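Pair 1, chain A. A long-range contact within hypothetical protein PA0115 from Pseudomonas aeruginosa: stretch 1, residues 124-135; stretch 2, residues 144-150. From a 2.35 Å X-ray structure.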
# COMPACT_ATOMS: atom_id res chain seq x y z
N TYR A 124 3.68 14.43 5.46
CA TYR A 124 4.20 13.15 5.90
C TYR A 124 4.98 12.43 4.81
O TYR A 124 6.04 11.86 5.06
CB TYR A 124 3.04 12.28 6.39
CG TYR A 124 3.43 10.89 6.81
CD1 TYR A 124 3.56 9.86 5.88
CD2 TYR A 124 3.66 10.60 8.15
CE1 TYR A 124 3.91 8.56 6.28
CE2 TYR A 124 4.01 9.32 8.56
CZ TYR A 124 4.12 8.30 7.62
OH TYR A 124 4.44 7.04 8.05
N TYR A 125 4.45 12.45 3.59
CA TYR A 125 5.10 11.79 2.46
C TYR A 125 6.19 12.66 1.87
O TYR A 125 7.19 12.16 1.38
CB TYR A 125 4.06 11.46 1.39
CG TYR A 125 3.05 10.44 1.83
CD1 TYR A 125 3.39 9.09 1.92
CD2 TYR A 125 1.77 10.82 2.22
CE1 TYR A 125 2.48 8.15 2.39
CE2 TYR A 125 0.86 9.89 2.69
CZ TYR A 125 1.22 8.56 2.77
OH TYR A 125 0.31 7.65 3.27
N GLY A 126 5.99 13.97 1.93
CA GLY A 126 6.98 14.87 1.39
C GLY A 126 8.32 14.61 2.04
O GLY A 126 9.37 14.86 1.45
N ARG A 127 8.28 14.10 3.27
CA ARG A 127 9.51 13.80 4.00
C ARG A 127 10.16 12.53 3.46
O ARG A 127 11.34 12.26 3.72
CB ARG A 127 9.24 13.66 5.50
CG ARG A 127 9.31 15.00 6.22
CD ARG A 127 8.09 15.24 7.09
NE ARG A 127 7.90 16.67 7.34
CZ ARG A 127 6.83 17.18 7.94
NH1 ARG A 127 5.85 16.38 8.35
NH2 ARG A 127 6.74 18.49 8.13
N TYR A 128 9.39 11.75 2.72
CA TYR A 128 9.93 10.54 2.13
C TYR A 128 10.36 10.88 0.71
O TYR A 128 10.73 10.02 -0.08
CB TYR A 128 8.89 9.44 2.12
CG TYR A 128 8.87 8.62 3.38
CD1 TYR A 128 9.56 7.41 3.46
CD2 TYR A 128 8.12 9.02 4.49
CE1 TYR A 128 9.50 6.62 4.60
CE2 TYR A 128 8.06 8.24 5.64
CZ TYR A 128 8.74 7.04 5.68
OH TYR A 128 8.65 6.23 6.80
N GLY A 129 10.29 12.17 0.40
CA GLY A 129 10.69 12.61 -0.91
C GLY A 129 9.60 12.70 -1.94
O GLY A 129 9.88 12.92 -3.12
N PHE A 130 8.35 12.52 -1.52
CA PHE A 130 7.25 12.61 -2.47
C PHE A 130 6.87 14.07 -2.68
O PHE A 130 6.95 14.87 -1.76
CB PHE A 130 6.05 11.81 -1.97
CG PHE A 130 6.19 10.32 -2.12
CD1 PHE A 130 5.73 9.67 -3.26
CD2 PHE A 130 6.78 9.56 -1.11
CE1 PHE A 130 5.85 8.28 -3.40
CE2 PHE A 130 6.90 8.18 -1.23
CZ PHE A 130 6.43 7.53 -2.38
N VAL A 131 6.46 14.41 -3.90
CA VAL A 131 6.03 15.77 -4.23
C VAL A 131 4.68 15.69 -4.94
O VAL A 131 4.42 14.74 -5.67
CB VAL A 131 7.05 16.48 -5.16
CG1 VAL A 131 6.55 17.89 -5.52
CG2 VAL A 131 8.41 16.58 -4.46
N ALA A 132 3.84 16.69 -4.72
CA ALA A 132 2.51 16.72 -5.34
C ALA A 132 2.55 16.73 -6.87
O ALA A 132 3.34 17.46 -7.47
CB ALA A 132 1.74 17.94 -4.84
N VAL A 133 1.71 15.91 -7.50
CA VAL A 133 1.67 15.88 -8.97
C VAL A 133 0.28 16.03 -9.58
O VAL A 133 0.13 15.99 -10.80
CB VAL A 133 2.31 14.59 -9.55
CG1 VAL A 133 3.84 14.72 -9.56
CG2 VAL A 133 1.86 13.37 -8.72
N THR A 134 -0.74 16.19 -8.75
CA THR A 134 -2.10 16.37 -9.25
C THR A 134 -2.78 17.42 -8.39
O THR A 134 -2.24 17.83 -7.37
CB THR A 134 -2.94 15.06 -9.18
OG1 THR A 134 -3.14 14.69 -7.81
CG2 THR A 134 -2.24 13.94 -9.92
N GLU A 135 -3.96 17.86 -8.82
CA GLU A 135 -4.72 18.82 -8.03
C GLU A 135 -5.46 17.89 -7.07
O GLU A 135 -5.46 16.67 -7.28
CB GLU A 135 -5.70 19.57 -8.94
CG GLU A 135 -6.05 20.99 -8.47
CD GLU A 135 -4.88 21.97 -8.54
OE1 GLU A 135 -4.02 21.95 -7.63
OE2 GLU A 135 -4.81 22.76 -9.51
N HIS A 144 -7.84 13.68 -1.61
CA HIS A 144 -6.58 12.99 -1.87
C HIS A 144 -5.78 13.80 -2.87
O HIS A 144 -6.30 14.72 -3.49
CB HIS A 144 -6.84 11.61 -2.48
CG HIS A 144 -7.19 10.56 -1.48
ND1 HIS A 144 -8.31 10.64 -0.68
CD2 HIS A 144 -6.58 9.39 -1.16
CE1 HIS A 144 -8.37 9.56 0.08
NE2 HIS A 144 -7.33 8.79 -0.19
N ILE A 145 -4.52 13.43 -3.04
CA ILE A 145 -3.66 14.14 -3.94
C ILE A 145 -2.57 13.17 -4.37
O ILE A 145 -1.99 12.48 -3.54
CB ILE A 145 -3.06 15.39 -3.23
CG1 ILE A 145 -2.19 16.20 -4.18
CG2 ILE A 145 -2.26 14.97 -2.01
CD1 ILE A 145 -1.84 17.57 -3.60
N GLY A 146 -2.32 13.08 -5.66
CA GLY A 146 -1.31 12.17 -6.13
C GLY A 146 0.07 12.75 -5.96
O GLY A 146 0.32 13.90 -6.30
N MSE A 147 0.99 11.93 -5.46
CA MSE A 147 2.35 12.35 -5.22
C MSE A 147 3.31 11.31 -5.78
O MSE A 147 3.02 10.11 -5.74
CB MSE A 147 2.59 12.50 -3.71
CG MSE A 147 1.55 13.35 -3.01
SE MSE A 147 1.89 13.61 -1.11
CE MSE A 147 3.30 14.92 -1.28
N ARG A 148 4.44 11.77 -6.30
CA ARG A 148 5.44 10.84 -6.82
C ARG A 148 6.80 11.18 -6.24
O ARG A 148 7.10 12.33 -5.95
CB ARG A 148 5.50 10.86 -8.35
CG ARG A 148 6.04 12.13 -8.94
CD ARG A 148 7.31 11.86 -9.71
NE ARG A 148 7.12 10.92 -10.80
CZ ARG A 148 8.02 10.66 -11.73
NH1 ARG A 148 7.77 9.77 -12.69
NH2 ARG A 148 9.19 11.31 -11.72
N ARG A 149 7.62 10.15 -6.09
CA ARG A 149 8.94 10.28 -5.53
C ARG A 149 10.03 9.99 -6.54
O ARG A 149 10.03 8.93 -7.16
CB ARG A 149 9.06 9.33 -4.34
CG ARG A 149 10.45 9.25 -3.73
CD ARG A 149 10.44 8.24 -2.59
NE ARG A 149 11.60 8.40 -1.72
CZ ARG A 149 12.75 7.77 -1.89
NH1 ARG A 149 13.74 7.99 -1.04
NH2 ARG A 149 12.90 6.91 -2.88
N ALA A 150 10.95 10.95 -6.68
CA ALA A 150 12.11 10.86 -7.57
C ALA A 150 11.85 10.24 -8.93
O ALA A 150 12.42 9.15 -9.19
CB ALA A 150 13.24 10.10 -6.87
OXT ALA A 150 11.08 10.86 -9.72

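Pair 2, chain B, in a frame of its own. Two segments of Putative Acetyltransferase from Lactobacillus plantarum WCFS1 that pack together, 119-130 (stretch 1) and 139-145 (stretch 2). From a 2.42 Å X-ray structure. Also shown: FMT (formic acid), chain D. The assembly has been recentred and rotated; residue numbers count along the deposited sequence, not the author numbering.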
# COMPACT_ATOMS: atom_id res chain seq x y z
N PHE B 119 16.80 7.30 -0.69
CA PHE B 119 17.59 6.15 -1.10
C PHE B 119 16.81 5.28 -2.09
O PHE B 119 17.30 4.99 -3.19
CB PHE B 119 18.01 5.36 0.14
CG PHE B 119 18.73 4.07 -0.16
CD1 PHE B 119 20.09 4.07 -0.47
CD2 PHE B 119 18.07 2.85 -0.10
CE1 PHE B 119 20.77 2.87 -0.73
CE2 PHE B 119 18.73 1.67 -0.37
CZ PHE B 119 20.09 1.67 -0.68
N TYR B 120 15.60 4.87 -1.72
CA TYR B 120 14.81 4.00 -2.59
C TYR B 120 14.34 4.70 -3.88
O TYR B 120 14.20 4.05 -4.92
CB TYR B 120 13.65 3.32 -1.83
CG TYR B 120 14.16 2.25 -0.88
CD1 TYR B 120 14.77 1.09 -1.36
CD2 TYR B 120 14.07 2.41 0.50
CE1 TYR B 120 15.26 0.12 -0.50
CE2 TYR B 120 14.56 1.44 1.37
CZ TYR B 120 15.16 0.29 0.86
OH TYR B 120 15.65 -0.68 1.72
N GLU B 121 14.11 6.01 -3.80
CA GLU B 121 13.78 6.79 -5.00
C GLU B 121 14.94 6.77 -6.02
O GLU B 121 14.71 6.63 -7.22
CB GLU B 121 13.36 8.22 -4.63
CG GLU B 121 12.00 8.27 -3.92
CD GLU B 121 11.55 9.67 -3.50
OE1 GLU B 121 12.40 10.57 -3.36
OE2 GLU B 121 10.33 9.85 -3.30
N LEU B 122 16.18 6.90 -5.54
CA LEU B 122 17.34 6.78 -6.44
C LEU B 122 17.39 5.41 -7.12
O LEU B 122 17.88 5.29 -8.25
CB LEU B 122 18.65 7.04 -5.70
CG LEU B 122 19.03 8.50 -5.46
CD1 LEU B 122 20.34 8.56 -4.73
CD2 LEU B 122 19.11 9.29 -6.78
N CYS B 123 16.89 4.38 -6.43
CA CYS B 123 16.85 3.04 -7.01
C CYS B 123 15.61 2.83 -7.89
O CYS B 123 15.44 1.74 -8.45
CB CYS B 123 16.93 1.95 -5.93
SG CYS B 123 18.46 1.96 -4.95
N GLY B 124 14.75 3.84 -7.99
CA GLY B 124 13.60 3.78 -8.87
C GLY B 124 12.24 3.46 -8.26
O GLY B 124 11.27 3.25 -9.00
N TYR B 125 12.15 3.42 -6.94
CA TYR B 125 10.86 3.23 -6.25
C TYR B 125 10.10 4.55 -6.07
O TYR B 125 10.70 5.63 -6.10
CB TYR B 125 11.05 2.53 -4.89
CG TYR B 125 11.54 1.10 -5.00
CD1 TYR B 125 10.67 0.02 -4.80
CD2 TYR B 125 12.86 0.82 -5.32
CE1 TYR B 125 11.11 -1.31 -4.92
CE2 TYR B 125 13.32 -0.48 -5.44
CZ TYR B 125 12.44 -1.54 -5.24
OH TYR B 125 12.92 -2.82 -5.38
N ARG B 126 8.77 4.47 -5.91
CA ARG B 126 7.95 5.65 -5.57
C ARG B 126 6.93 5.33 -4.45
O ARG B 126 6.42 4.21 -4.36
CB ARG B 126 7.22 6.19 -6.81
CG ARG B 126 6.22 5.19 -7.35
CD ARG B 126 5.38 5.70 -8.52
NE ARG B 126 4.14 4.94 -8.64
CZ ARG B 126 4.09 3.62 -8.86
NH1 ARG B 126 5.22 2.92 -8.97
NH2 ARG B 126 2.92 3.00 -8.95
N VAL B 127 6.63 6.31 -3.60
CA VAL B 127 5.62 6.16 -2.56
C VAL B 127 4.24 5.92 -3.18
O VAL B 127 3.84 6.65 -4.08
CB VAL B 127 5.54 7.41 -1.66
CG1 VAL B 127 4.47 7.23 -0.56
CG2 VAL B 127 6.92 7.74 -1.06
N THR B 128 3.53 4.89 -2.72
CA THR B 128 2.14 4.68 -3.14
C THR B 128 1.16 4.82 -1.98
O THR B 128 -0.04 4.86 -2.19
CB THR B 128 1.87 3.31 -3.85
OG1 THR B 128 2.33 2.23 -3.03
CG2 THR B 128 2.53 3.25 -5.24
N ALA B 129 1.68 4.87 -0.76
CA ALA B 129 0.84 5.03 0.43
C ALA B 129 1.66 5.48 1.64
O ALA B 129 2.84 5.15 1.76
CB ALA B 129 0.10 3.73 0.74
N GLY B 130 1.03 6.26 2.51
CA GLY B 130 1.68 6.74 3.72
C GLY B 130 2.27 8.12 3.56
O GLY B 130 2.08 8.76 2.52
N VAL B 139 6.49 4.74 8.54
CA VAL B 139 6.75 3.86 7.41
C VAL B 139 6.11 4.41 6.13
O VAL B 139 5.10 5.11 6.19
CB VAL B 139 6.16 2.47 7.66
CG1 VAL B 139 6.93 1.40 6.89
CG2 VAL B 139 6.18 2.16 9.15
N VAL B 140 6.69 4.09 4.97
CA VAL B 140 6.06 4.41 3.69
C VAL B 140 6.02 3.18 2.80
O VAL B 140 6.96 2.39 2.77
CB VAL B 140 6.79 5.56 2.94
CG1 VAL B 140 6.32 6.92 3.46
CG2 VAL B 140 8.32 5.40 3.02
N ILE B 141 4.93 3.03 2.06
CA ILE B 141 4.77 1.91 1.14
C ILE B 141 5.26 2.34 -0.25
O ILE B 141 4.79 3.33 -0.80
CB ILE B 141 3.28 1.47 1.07
CG1 ILE B 141 2.69 1.37 2.48
CG2 ILE B 141 3.12 0.15 0.31
CD1 ILE B 141 3.32 0.30 3.34
N MSE B 142 6.21 1.58 -0.80
CA MSE B 142 6.85 1.95 -2.07
C MSE B 142 6.80 0.83 -3.12
O MSE B 142 6.91 -0.35 -2.80
CB MSE B 142 8.31 2.41 -1.85
CG MSE B 142 8.46 3.47 -0.75
SE MSE B 142 10.25 4.31 -0.56
CE MSE B 142 10.24 5.33 -2.23
N HIS B 143 6.63 1.21 -4.39
CA HIS B 143 6.64 0.22 -5.47
C HIS B 143 7.56 0.62 -6.63
O HIS B 143 7.94 1.78 -6.78
CB HIS B 143 5.20 -0.05 -5.97
CG HIS B 143 4.35 -0.78 -4.97
ND1 HIS B 143 3.44 -0.14 -4.16
CD2 HIS B 143 4.32 -2.09 -4.62
CE1 HIS B 143 2.87 -1.03 -3.36
NE2 HIS B 143 3.38 -2.22 -3.62
N LYS B 144 7.94 -0.37 -7.43
CA LYS B 144 8.77 -0.16 -8.60
C LYS B 144 8.42 -1.20 -9.65
O LYS B 144 8.26 -2.38 -9.33
CB LYS B 144 10.25 -0.29 -8.23
CG LYS B 144 11.18 -0.27 -9.44
CD LYS B 144 12.65 -0.41 -9.06
CE LYS B 144 13.52 -0.37 -10.32
NZ LYS B 144 14.98 -0.59 -10.04
N GLN B 145 8.30 -0.78 -10.90
CA GLN B 145 8.16 -1.74 -11.99
C GLN B 145 9.52 -2.37 -12.30
O GLN B 145 10.51 -1.67 -12.47
CB GLN B 145 7.59 -1.08 -13.25
CG GLN B 145 7.37 -2.05 -14.41
CD GLN B 145 6.31 -1.56 -15.40
OE1 GLN B 145 5.59 -0.58 -15.14
NE2 GLN B 145 6.20 -2.25 -16.53
C FMT D . 8.51 2.92 -10.69
O1 FMT D . 8.05 2.14 -11.53
O2 FMT D . 7.87 3.44 -9.77

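Superposing N, CA and C of 14 central residues brings pair 2 onto pair 1 with an RMSD of 0.6 Å. In each pair a helix runs out through a glycine into a short strand that lies antiparallel to stretch 2, the N-to-C directions differing by 140° in pair 1 and 122° in pair 2. The buried areas are similar, 680 and 733 Å².

One hydrogen-bonded bridge matches in the backbone. In pair 1, Val A131 N donates to Arg A148 O (3.0 Å) and Arg A148 N to Val A131 O (3.0 Å); in pair 2, Arg B126 N donates to His B143 O (2.9 Å) and His B143 N to Arg B126 O (3.0 Å). The glycines also coincide. Gly A129 and Gly B124 have phi of 93° and 100°, where a CB would be jammed against the preceding carbonyl O.

Met A147 and Met B142, both selenomethionine, fall together within 0.2 Å at CA and share the m, t, p rotamer. Each is the residue with the most area covered by the other stretch, 105 and 118 Å², and its selenium reaches the helix: SE of Met A147 lies 3.9 Å from CB of Tyr A125, and SE of Met B142 lies 3.8 Å from CB of Tyr B120.

Next to this, one aromatic position is filled differently but packed alike. CB of Arg A149 sits 3.5 Å from the centroid of the Phe A130 ring, 12° off its normal; CB of Lys B144 sits 3.6 Å from that of Tyr B125, 16° off. Both basic chains are extended, with chi1 to chi3 t in each, and both bond the carbonyl before the matched glycine: Lys B144 through its terminal NZ, Arg A149 through NE, part-way along. Arg A149 NE donates to Tyr A128 O at a very short 2.5 Å, whereas Lys B144, with its donor one atom further along the chain, brings NZ to Cys B123 O at 2.9 Å.

The far end also differs in chemistry. Val A133 N and Thr B128 N donate to Gly A146 O (2.7 Å) and Ile B141 O (2.8 Å). One residue on, pair 1 uses a side chain: Gly A146 N donates to Thr A134 OG1 (2.8 Å). Pair 2 has alanine there and uses backbone, Ile B141 N donating to Ala B129 O (3.0 Å) across a beta bulge. An ideal CB on Gly A146 would come within 3.2 Å of CG2 of Thr A134; in pair 2, CG1 of Ile B141 packs 3.9 Å from CB of Ala B129.

Val A133 and Thr B128 also differ in their partners: CG1 of Val A133 meets CG of Arg A148 at 3.5 Å, while OG1 of Thr B128 hydrogen-bonds ND1 of His B143 at 2.9 Å.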